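Local coordinates for protein transcriptional regulator ComR (Streptococcus vestibularis F0396, PDB 6HU8) that probably binds DNA as a peptide-pheromone-responsive competence regulator of the RNPP family, joining a helix-turn-helix domain to a helical tetratricopeptide-repeat domain, at residues R190-N195 with I230-A235; I183-V188 with S222-L227; L85-T90 with Y202-F207. All blocks are in the same frame, centred on the assembly; numbering follows the deposited sequence.

Contact 1: residues R190-N195 with I230-A235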
loop_
_atom_site.group_PDB
_atom_site.type_symbol
_atom_site.label_atom_id
_atom_site.label_comp_id
_atom_site.label_asym_id
_atom_site.label_seq_id
_atom_site.Cartn_x
_atom_site.Cartn_y
_atom_site.Cartn_z
ATOM N N ARG A 190 -11.687 7.630 2.040
ATOM C CA ARG A 190 -10.533 8.499 1.862
ATOM C C ARG A 190 -9.740 8.083 0.626
ATOM O O ARG A 190 -9.193 8.929 -0.082
ATOM C CB ARG A 190 -9.649 8.486 3.114
ATOM C CG ARG A 190 -8.665 9.633 3.151
ATOM C CD ARG A 190 -9.397 10.966 3.013
ATOM N NE ARG A 190 -10.096 11.336 4.244
ATOM C CZ ARG A 190 -10.946 12.355 4.346
ATOM N NH1 ARG A 190 -11.211 13.112 3.284
ATOM N NH2 ARG A 190 -11.532 12.620 5.513
ATOM N N VAL A 191 -9.691 6.783 0.354
ATOM C CA VAL A 191 -9.051 6.302 -0.870
ATOM C C VAL A 191 -9.748 6.878 -2.097
ATOM O O VAL A 191 -9.095 7.347 -3.030
ATOM C CB VAL A 191 -9.055 4.765 -0.961
ATOM C CG1 VAL A 191 -8.716 4.309 -2.386
ATOM C CG2 VAL A 191 -8.070 4.182 0.042
ATOM N N LEU A 192 -11.080 6.863 -2.063
ATOM C CA LEU A 192 -11.900 7.367 -3.158
ATOM C C LEU A 192 -11.730 8.867 -3.425
ATOM O O LEU A 192 -12.021 9.333 -4.530
ATOM C CB LEU A 192 -13.374 7.055 -2.887
ATOM C CG LEU A 192 -13.755 5.591 -3.090
ATOM C CD1 LEU A 192 -15.213 5.337 -2.701
ATOM C CD2 LEU A 192 -13.482 5.188 -4.539
ATOM N N LYS A 193 -11.244 9.617 -2.441
ATOM C CA LYS A 193 -11.085 11.065 -2.604
ATOM C C LYS A 193 -9.673 11.496 -2.986
ATOM O O LYS A 193 -9.406 12.691 -3.127
ATOM C CB LYS A 193 -11.483 11.796 -1.325
ATOM C CG LYS A 193 -12.957 11.721 -0.960
ATOM C CD LYS A 193 -13.187 12.422 0.380
ATOM C CE LYS A 193 -14.632 12.335 0.846
ATOM N NZ LYS A 193 -14.830 13.236 2.018
ATOM N N GLN A 194 -8.761 10.542 -3.151
ATOM C CA GLN A 194 -7.382 10.894 -3.484
ATOM C C GLN A 194 -7.303 11.510 -4.868
ATOM O O GLN A 194 -7.936 11.031 -5.821
ATOM C CB GLN A 194 -6.463 9.667 -3.395
ATOM C CG GLN A 194 -6.340 9.092 -1.985
ATOM C CD GLN A 194 -5.916 10.137 -0.967
ATOM O OE1 GLN A 194 -4.822 10.689 -1.056
ATOM N NE2 GLN A 194 -6.786 10.419 -0.002
ATOM N N ASN A 195 -6.534 12.586 -4.977
ATOM C CA ASN A 195 -6.244 13.153 -6.278
ATOM C C ASN A 195 -5.537 12.102 -7.118
ATOM O O ASN A 195 -4.833 11.250 -6.579
ATOM C CB ASN A 195 -5.388 14.417 -6.159
ATOM C CG ASN A 195 -4.923 14.929 -7.517
ATOM O OD1 ASN A 195 -5.740 15.281 -8.377
ATOM N ND2 ASN A 195 -3.609 14.955 -7.725
ATOM N N ILE A 230 -15.727 1.556 -9.165
ATOM C CA ILE A 230 -15.465 1.240 -10.577
ATOM C C ILE A 230 -15.039 2.494 -11.326
ATOM O O ILE A 230 -14.098 2.472 -12.122
ATOM C CB ILE A 230 -16.707 0.620 -11.278
ATOM C CG1 ILE A 230 -17.099 -0.704 -10.600
ATOM C CG2 ILE A 230 -16.458 0.451 -12.793
ATOM C CD1 ILE A 230 -16.018 -1.783 -10.700
ATOM N N ASP A 231 -15.741 3.590 -11.057
ATOM C CA ASP A 231 -15.484 4.862 -11.726
ATOM C C ASP A 231 -14.064 5.376 -11.455
ATOM O O ASP A 231 -13.384 5.914 -12.347
ATOM C CB ASP A 231 -16.523 5.891 -11.278
ATOM C CG ASP A 231 -17.861 5.711 -11.986
ATOM O OD1 ASP A 231 -17.872 5.167 -13.104
ATOM O OD2 ASP A 231 -18.901 6.111 -11.429
ATOM N N LYS A 232 -13.616 5.202 -10.219
ATOM C CA LYS A 232 -12.290 5.672 -9.847
ATOM C C LYS A 232 -11.241 4.816 -10.543
ATOM O O LYS A 232 -10.249 5.336 -11.071
ATOM C CB LYS A 232 -12.097 5.636 -8.330
ATOM C CG LYS A 232 -10.854 6.416 -7.854
ATOM C CD LYS A 232 -11.150 7.896 -7.726
ATOM C CE LYS A 232 -9.965 8.674 -7.136
ATOM N NZ LYS A 232 -10.442 9.714 -6.188
ATOM N N LEU A 233 -11.473 3.502 -10.556
ATOM C CA LEU A 233 -10.573 2.580 -11.248
ATOM C C LEU A 233 -10.376 2.966 -12.718
ATOM O O LEU A 233 -9.246 2.978 -13.225
ATOM C CB LEU A 233 -11.107 1.152 -11.155
ATOM C CG LEU A 233 -10.875 0.429 -9.841
ATOM C CD1 LEU A 233 -11.918 -0.660 -9.747
ATOM C CD2 LEU A 233 -9.470 -0.151 -9.819
ATOM N N LEU A 234 -11.478 3.288 -13.394
ATOM C CA LEU A 234 -11.425 3.680 -14.794
ATOM C C LEU A 234 -10.739 5.041 -14.937
ATOM O O LEU A 234 -10.003 5.279 -15.904
ATOM C CB LEU A 234 -12.837 3.711 -15.404
ATOM C CG LEU A 234 -13.560 2.367 -15.549
ATOM C CD1 LEU A 234 -14.913 2.539 -16.220
ATOM C CD2 LEU A 234 -12.716 1.379 -16.333
ATOM N N ALA A 235 -10.972 5.933 -13.978
ATOM C CA ALA A 235 -10.295 7.242 -13.984
ATOM C C ALA A 235 -8.781 7.113 -13.841
ATOM O O ALA A 235 -8.024 7.845 -14.495
ATOM C CB ALA A 235 -10.842 8.131 -12.881
#

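Contact 2: residues I183-V188 with S222-L227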
loop_
_atom_site.group_PDB
_atom_site.type_symbol
_atom_site.label_atom_id
_atom_site.label_comp_id
_atom_site.label_asym_id
_atom_site.label_seq_id
_atom_site.Cartn_x
_atom_site.Cartn_y
_atom_site.Cartn_z
ATOM N N ILE A 183 -13.812 1.334 10.345
ATOM C CA ILE A 183 -12.479 1.515 9.791
ATOM C C ILE A 183 -12.507 1.357 8.275
ATOM O O ILE A 183 -11.991 2.213 7.545
ATOM C CB ILE A 183 -11.471 0.518 10.382
ATOM C CG1 ILE A 183 -11.202 0.833 11.860
ATOM C CG2 ILE A 183 -10.176 0.528 9.573
ATOM C CD1 ILE A 183 -10.182 -0.079 12.478
ATOM N N PHE A 184 -13.116 0.266 7.812
ATOM C CA PHE A 184 -13.191 -0.014 6.381
ATOM C C PHE A 184 -13.808 1.155 5.617
ATOM O O PHE A 184 -13.219 1.666 4.658
ATOM C CB PHE A 184 -13.989 -1.295 6.124
ATOM C CG PHE A 184 -14.083 -1.675 4.662
ATOM C CD1 PHE A 184 -13.016 -2.304 4.021
ATOM C CD2 PHE A 184 -15.237 -1.403 3.926
ATOM C CE1 PHE A 184 -13.097 -2.655 2.669
ATOM C CE2 PHE A 184 -15.329 -1.750 2.569
ATOM C CZ PHE A 184 -14.260 -2.381 1.945
ATOM N N ASP A 185 -14.977 1.606 6.056
ATOM C CA ASP A 185 -15.655 2.693 5.358
ATOM C C ASP A 185 -14.834 3.981 5.382
ATOM O O ASP A 185 -14.830 4.736 4.412
ATOM C CB ASP A 185 -17.048 2.954 5.952
ATOM C CG ASP A 185 -18.014 1.798 5.727
ATOM O OD1 ASP A 185 -17.656 0.841 5.010
ATOM O OD2 ASP A 185 -19.142 1.845 6.266
ATOM N N ARG A 186 -14.143 4.245 6.487
ATOM C CA ARG A 186 -13.312 5.440 6.559
ATOM C C ARG A 186 -12.170 5.355 5.556
ATOM O O ARG A 186 -11.873 6.320 4.852
ATOM C CB ARG A 186 -12.744 5.644 7.962
ATOM C CG ARG A 186 -11.906 6.917 8.100
ATOM C CD ARG A 186 -10.608 6.684 8.882
ATOM N NE ARG A 186 -10.779 5.720 9.971
ATOM C CZ ARG A 186 -11.097 6.039 11.227
ATOM N NH1 ARG A 186 -11.223 5.085 12.145
ATOM N NH2 ARG A 186 -11.287 7.311 11.567
ATOM N N ILE A 187 -11.526 4.195 5.494
ATOM C CA ILE A 187 -10.400 4.028 4.577
ATOM C C ILE A 187 -10.869 4.118 3.121
ATOM O O ILE A 187 -10.307 4.884 2.324
ATOM C CB ILE A 187 -9.673 2.687 4.827
ATOM C CG1 ILE A 187 -8.890 2.741 6.146
ATOM C CG2 ILE A 187 -8.728 2.367 3.699
ATOM C CD1 ILE A 187 -7.843 3.831 6.176
ATOM N N VAL A 188 -11.916 3.359 2.783
ATOM C CA VAL A 188 -12.465 3.371 1.427
ATOM C C VAL A 188 -12.810 4.790 1.014
ATOM O O VAL A 188 -12.443 5.229 -0.073
ATOM C CB VAL A 188 -13.732 2.482 1.293
ATOM C CG1 VAL A 188 -14.357 2.648 -0.086
ATOM C CG2 VAL A 188 -13.389 1.026 1.546
ATOM N N SER A 222 -20.631 -5.151 0.962
ATOM C CA SER A 222 -20.672 -3.729 1.251
ATOM C C SER A 222 -20.876 -2.996 -0.070
ATOM O O SER A 222 -19.963 -2.354 -0.579
ATOM C CB SER A 222 -19.378 -3.289 1.936
ATOM O OG SER A 222 -19.351 -1.888 2.166
ATOM N N PHE A 223 -22.074 -3.103 -0.633
ATOM C CA PHE A 223 -22.269 -2.707 -2.028
ATOM C C PHE A 223 -22.464 -1.204 -2.235
ATOM O O PHE A 223 -22.464 -0.730 -3.385
ATOM C CB PHE A 223 -23.444 -3.484 -2.628
ATOM C CG PHE A 223 -23.118 -4.921 -2.931
ATOM C CD1 PHE A 223 -22.224 -5.239 -3.931
ATOM C CD2 PHE A 223 -23.678 -5.944 -2.193
ATOM C CE1 PHE A 223 -21.909 -6.553 -4.209
ATOM C CE2 PHE A 223 -23.365 -7.259 -2.464
ATOM C CZ PHE A 223 -22.482 -7.561 -3.480
ATOM N N LYS A 224 -22.595 -0.448 -1.142
ATOM C CA LYS A 224 -22.730 1.003 -1.261
ATOM C C LYS A 224 -21.489 1.593 -1.931
ATOM O O LYS A 224 -20.367 1.201 -1.616
ATOM C CB LYS A 224 -22.963 1.657 0.102
ATOM C CG LYS A 224 -21.804 1.502 1.099
ATOM C CD LYS A 224 -21.727 2.695 2.050
ATOM C CE LYS A 224 -20.893 2.377 3.291
ATOM N NZ LYS A 224 -21.580 1.369 4.152
ATOM N N ASP A 225 -21.713 2.509 -2.876
ATOM C CA ASP A 225 -20.649 3.173 -3.636
ATOM C C ASP A 225 -19.822 2.243 -4.541
ATOM O O ASP A 225 -18.730 2.640 -4.983
ATOM C CB ASP A 225 -19.689 3.920 -2.692
ATOM C CG ASP A 225 -20.361 5.068 -1.966
ATOM O OD1 ASP A 225 -20.457 6.170 -2.554
ATOM O OD2 ASP A 225 -20.790 4.863 -0.809
ATOM N N PHE A 226 -20.316 1.033 -4.827
ATOM C CA PHE A 226 -19.517 0.088 -5.616
ATOM C C PHE A 226 -19.170 0.667 -6.991
ATOM O O PHE A 226 -18.029 0.555 -7.440
ATOM C CB PHE A 226 -20.227 -1.265 -5.794
ATOM C CG PHE A 226 -19.374 -2.308 -6.488
ATOM C CD1 PHE A 226 -19.358 -2.406 -7.878
ATOM C CD2 PHE A 226 -18.585 -3.180 -5.754
ATOM C CE1 PHE A 226 -18.564 -3.349 -8.516
ATOM C CE2 PHE A 226 -17.786 -4.129 -6.386
ATOM C CZ PHE A 226 -17.781 -4.210 -7.772
ATOM N N LEU A 227 -20.140 1.295 -7.652
ATOM C CA LEU A 227 -19.888 1.843 -8.984
ATOM C C LEU A 227 -19.010 3.085 -8.890
ATOM O O LEU A 227 -18.362 3.468 -9.857
ATOM C CB LEU A 227 -21.199 2.162 -9.702
ATOM C CG LEU A 227 -22.095 0.962 -10.008
ATOM C CD1 LEU A 227 -23.389 1.415 -10.686
ATOM C CD2 LEU A 227 -21.350 -0.044 -10.879
HETATM O O HOH W 1 -19.041 -1.655 4.681
#

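Contact 3: residues L85-T90 with Y202-F207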
loop_
_atom_site.group_PDB
_atom_site.type_symbol
_atom_site.label_atom_id
_atom_site.label_comp_id
_atom_site.label_asym_id
_atom_site.label_seq_id
_atom_site.Cartn_x
_atom_site.Cartn_y
_atom_site.Cartn_z
ATOM N N LEU A 85 10.278 -1.031 -9.345
ATOM C CA LEU A 85 9.630 -2.141 -8.633
ATOM C C LEU A 85 8.106 -2.001 -8.524
ATOM O O LEU A 85 7.363 -2.928 -8.846
ATOM C CB LEU A 85 10.237 -2.274 -7.218
ATOM C CG LEU A 85 9.407 -3.035 -6.174
ATOM C CD1 LEU A 85 9.210 -4.476 -6.600
ATOM C CD2 LEU A 85 10.023 -2.977 -4.763
ATOM N N ILE A 86 7.648 -0.849 -8.049
ATOM C CA ILE A 86 6.230 -0.613 -7.807
ATOM C C ILE A 86 5.433 -0.543 -9.107
ATOM O O ILE A 86 4.261 -0.923 -9.144
ATOM C CB ILE A 86 6.027 0.683 -6.997
ATOM C CG1 ILE A 86 6.708 0.555 -5.630
ATOM C CG2 ILE A 86 4.538 1.013 -6.832
ATOM C CD1 ILE A 86 6.335 1.632 -4.655
ATOM N N LYS A 87 6.091 -0.073 -10.167
ATOM C CA LYS A 87 5.490 0.084 -11.498
ATOM C C LYS A 87 5.337 -1.252 -12.236
ATOM O O LYS A 87 4.578 -1.360 -13.199
ATOM C CB LYS A 87 6.337 1.042 -12.350
ATOM C CG LYS A 87 5.905 2.491 -12.258
ATOM C CD LYS A 87 7.024 3.445 -12.668
ATOM C CE LYS A 87 7.476 3.238 -14.100
ATOM N NZ LYS A 87 8.453 4.303 -14.458
ATOM N N PHE A 88 6.075 -2.258 -11.774
ATOM C CA PHE A 88 6.127 -3.583 -12.391
ATOM C C PHE A 88 4.842 -4.398 -12.132
ATOM O O PHE A 88 4.582 -4.805 -10.995
ATOM C CB PHE A 88 7.361 -4.316 -11.843
ATOM C CG PHE A 88 7.769 -5.528 -12.630
ATOM C CD1 PHE A 88 7.079 -6.723 -12.505
ATOM C CD2 PHE A 88 8.874 -5.481 -13.465
ATOM C CE1 PHE A 88 7.464 -7.841 -13.223
ATOM C CE2 PHE A 88 9.267 -6.598 -14.182
ATOM C CZ PHE A 88 8.557 -7.780 -14.061
ATOM N N PRO A 89 4.024 -4.635 -13.179
ATOM C CA PRO A 89 2.820 -5.453 -12.969
ATOM C C PRO A 89 3.110 -6.947 -13.114
ATOM O O PRO A 89 4.077 -7.321 -13.780
ATOM C CB PRO A 89 1.877 -4.970 -14.072
ATOM C CG PRO A 89 2.813 -4.649 -15.206
ATOM C CD PRO A 89 4.109 -4.138 -14.565
ATOM N N THR A 90 2.297 -7.793 -12.488
ATOM C CA THR A 90 2.495 -9.232 -12.607
ATOM C C THR A 90 1.303 -9.913 -13.266
ATOM O O THR A 90 1.456 -10.956 -13.904
ATOM C CB THR A 90 2.734 -9.889 -11.242
ATOM O OG1 THR A 90 1.684 -9.507 -10.344
ATOM C CG2 THR A 90 4.079 -9.460 -10.666
ATOM N N TYR A 202 2.529 5.761 -8.241
ATOM C CA TYR A 202 1.475 6.105 -7.292
ATOM C C TYR A 202 0.138 5.554 -7.772
ATOM O O TYR A 202 -0.645 4.971 -6.994
ATOM C CB TYR A 202 1.386 7.627 -7.102
ATOM C CG TYR A 202 0.334 8.045 -6.087
ATOM C CD1 TYR A 202 0.645 8.158 -4.735
ATOM C CD2 TYR A 202 -0.971 8.315 -6.480
ATOM C CE1 TYR A 202 -0.310 8.540 -3.812
ATOM C CE2 TYR A 202 -1.929 8.690 -5.562
ATOM C CZ TYR A 202 -1.596 8.800 -4.231
ATOM O OH TYR A 202 -2.555 9.166 -3.310
ATOM N N ASN A 203 -0.127 5.731 -9.061
ATOM C CA ASN A 203 -1.396 5.294 -9.621
ATOM C C ASN A 203 -1.516 3.778 -9.623
ATOM O O ASN A 203 -2.615 3.250 -9.498
ATOM C CB ASN A 203 -1.578 5.842 -11.029
ATOM C CG ASN A 203 -1.784 7.335 -11.037
ATOM O OD1 ASN A 203 -2.073 7.932 -10.002
ATOM N ND2 ASN A 203 -1.632 7.950 -12.198
ATOM N N ILE A 204 -0.399 3.069 -9.749
ATOM C CA ILE A 204 -0.470 1.611 -9.676
ATOM C C ILE A 204 -0.826 1.160 -8.251
ATOM O O ILE A 204 -1.645 0.259 -8.073
ATOM C CB ILE A 204 0.834 0.962 -10.137
ATOM C CG1 ILE A 204 0.959 1.137 -11.654
ATOM C CG2 ILE A 204 0.833 -0.505 -9.827
ATOM C CD1 ILE A 204 2.074 0.338 -12.299
ATOM N N ALA A 205 -0.224 1.787 -7.241
ATOM C CA ALA A 205 -0.552 1.454 -5.860
ATOM C C ALA A 205 -1.998 1.815 -5.587
ATOM O O ALA A 205 -2.723 1.059 -4.947
ATOM C CB ALA A 205 0.388 2.172 -4.871
ATOM N N LEU A 206 -2.424 2.971 -6.073
ATOM C CA LEU A 206 -3.809 3.392 -5.868
ATOM C C LEU A 206 -4.781 2.467 -6.610
ATOM O O LEU A 206 -5.849 2.089 -6.086
ATOM C CB LEU A 206 -3.989 4.845 -6.319
ATOM C CG LEU A 206 -5.408 5.414 -6.285
ATOM C CD1 LEU A 206 -5.909 5.549 -4.854
ATOM C CD2 LEU A 206 -5.496 6.745 -7.038
ATOM N N PHE A 207 -4.405 2.090 -7.830
ATOM C CA PHE A 207 -5.240 1.195 -8.610
ATOM C C PHE A 207 -5.416 -0.143 -7.881
ATOM O O PHE A 207 -6.522 -0.676 -7.798
ATOM C CB PHE A 207 -4.646 0.968 -10.002
ATOM C CG PHE A 207 -5.484 0.080 -10.868
ATOM C CD1 PHE A 207 -6.530 0.607 -11.600
ATOM C CD2 PHE A 207 -5.242 -1.284 -10.931
ATOM C CE1 PHE A 207 -7.328 -0.214 -12.397
ATOM C CE2 PHE A 207 -6.030 -2.111 -11.710
ATOM C CZ PHE A 207 -7.081 -1.579 -12.442
#

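Contact 1: residues R190-N195 with I230-A235
The C-terminal end of helix 181-192, inside the tetratricopeptide-repeat domain, is where Lys232 of helix 226-240 reaches across to the backbone carbonyls of Leu192 and Gln194. Its CA-CB bond aims at the other segment; CG anti to the backbone N (chi1 -167°), with bends at chi2 and chi4, lets NZ reach both carbonyls. NZ donates to Gln194 O, a carbonyl of the chain that follows the helix, at 2.9 Å and 22° off the carbonyl plane. A second bond from NZ goes to Leu192 O, but its modelled length is very short and its exact geometry is doubtful. Leu192 O belongs to the helix end, where carbonyls lack their usual i+4 N-H partners and the helix dipole is negative, so a lysine suits this place and its charge would be expected to be stabilised there.

The two helices are not sequence neighbours: helix 200-219 comes between them in the chain and packs on both, with Leu210 touching Lys232, where successive helices run roughly antiparallel, as in TPR-type arrays. Leucine suits position 192 because its end has to cover aliphatic carbon: CD2 comes to 4.1 Å from Lys232 CB, at the root of the lysine, far from its ammonium group.

Gln194 fixes the turn from within its own segment. Its NE2 returns to Arg190 O at 2.8 Å in a nearly straight bond (172°), while Lys193 N reaches the same oxygen from the opposite face of its plane. The buried amide is further held by Phe158 N and Lys156 O.

Contact 2: residues I183-V188 with S222-L227
Charge first joins these segments: Asp185 on helix 181-192 meets Lys224, in the turn that leads into helix 226-240, through a salt bridge of 3.3 Å between OD2 and NZ. The hydrogen bond within it is weak. The two side chains cross at about a right angle, and the lysine brings its CE as well as its ammonium group to the carboxylate, with CE 3.5 Å from OD2. Lys224 has CG between its backbone N and carbonyl carbon (chi1 63°), and further bends at chi2 and chi4 bring NZ round to the aspartate. A long, flexible lysine suits an exposed turn from which it must span a wide gap, since even the nearest CA atoms, those of Asp185 and Ser222, are 9.1 Å apart. Lys181 lies near OD2 as a second, long and weak ionic partner.

Water supplies the next link. One molecule donates to Asp185 OD1 at 2.9 Å and also makes a short hydrogen bond of 2.5 Å with Ser222 OG, so the carboxylate divides its oxygens between lysine and solvent. Serine, small and polar, fits where a hydroxyl must meet this water in a buried place.

Lys224 lies in a type II beta turn from Phe223 to Phe226; Ser222 comes just before it. The turn begins helix 226-240 in the stack of TPR helices, with Asp225 at the N-cap position, though its side chain makes no capping bond. Lys217 of helix 200-219 bonds the carbonyls of Ser222 and Lys224.

The ring of Phe184 supplies a van der Waals contact, CE2 lying 4.0 Å from Ser222 OG. Within its own helix, Val188 CG2 lies 3.5 Å above one face of the ring, offset toward its rim. Tyr179 meets Phe184 edge-to-face.

Contact 3: residues L85-T90 with Y202-F207
Ile204 points from helix 200-219 toward the end of helix 76-87, where it meets the backbone of Ile86 and Lys87. Its CA-CB bond is aimed at the other segment, and its two branches divide the work. With CG1 anti to the carbonyl carbon (chi1 -71°) and the chain extended at chi2, CD1 is carried forward to Lys87, 3.2 Å from Lys87 O and 3.5 Å from Lys87 CA. The shorter branch, CG2, lies anti to the backbone N and abuts the preceding peptide, 3.5 Å from Ile86 O. A beta-branched residue suits this position because one side chain can touch two successive carbonyls at once.

The partners are turned differently. Lys87 directs its CA-CB bond away from helix 200-219, so it offers chiefly its backbone; CB still comes to 4.3 Å from Ile204 CD1. A lysine is suited to this partly exposed place, since its charged end need not be buried against Ile204. Ile86 lies alongside, its CA-CB bond neither facing helix 200-219 nor turned from it, and it also packs on Thr160 of helix 160-173. The backbones approach closely, with the CA atoms of Lys87 and Ile204 6.4 Å apart.

Helix 76-87 belongs to the tetratricopeptide part of ComR, and the contact ties it to a helix more than a hundred residues further on. Beyond Lys87 the chain turns off toward helix 94-111, Phe88 O being bonded by Lys100 and Pro89 O by Arg96. Phe242 also touches Ile204.

No hydrogen bond or ion pair crosses between the segments. The join therefore rests on van der Waals packing of an apolar side chain on backbone carbonyls, tight at Lys87 O, which meet methyl groups rather than donors from helix 200-219.

How the contacts relate
All three contacts lie in the tetratricopeptide-repeat domain, and helix 200-219 ties them together. Contacts 1 and 2 both join helix 181-192 to helix 226-240, with centres 12 Å apart: one uses the end of the first helix, the other an earlier part of it and the turn leading into the second. Contact 3 adds helix 76-87, its centre 15 Å from that of contact 1. These two touch directly, Leu233 CD2 lying 3.4 Å from Phe207 CE1 and Val191 CG1 3.9 Å from Leu206 CD1. Contacts 2 and 3 are 22 Å apart between centres and do not touch. The structure is the apo form, without bound pheromone.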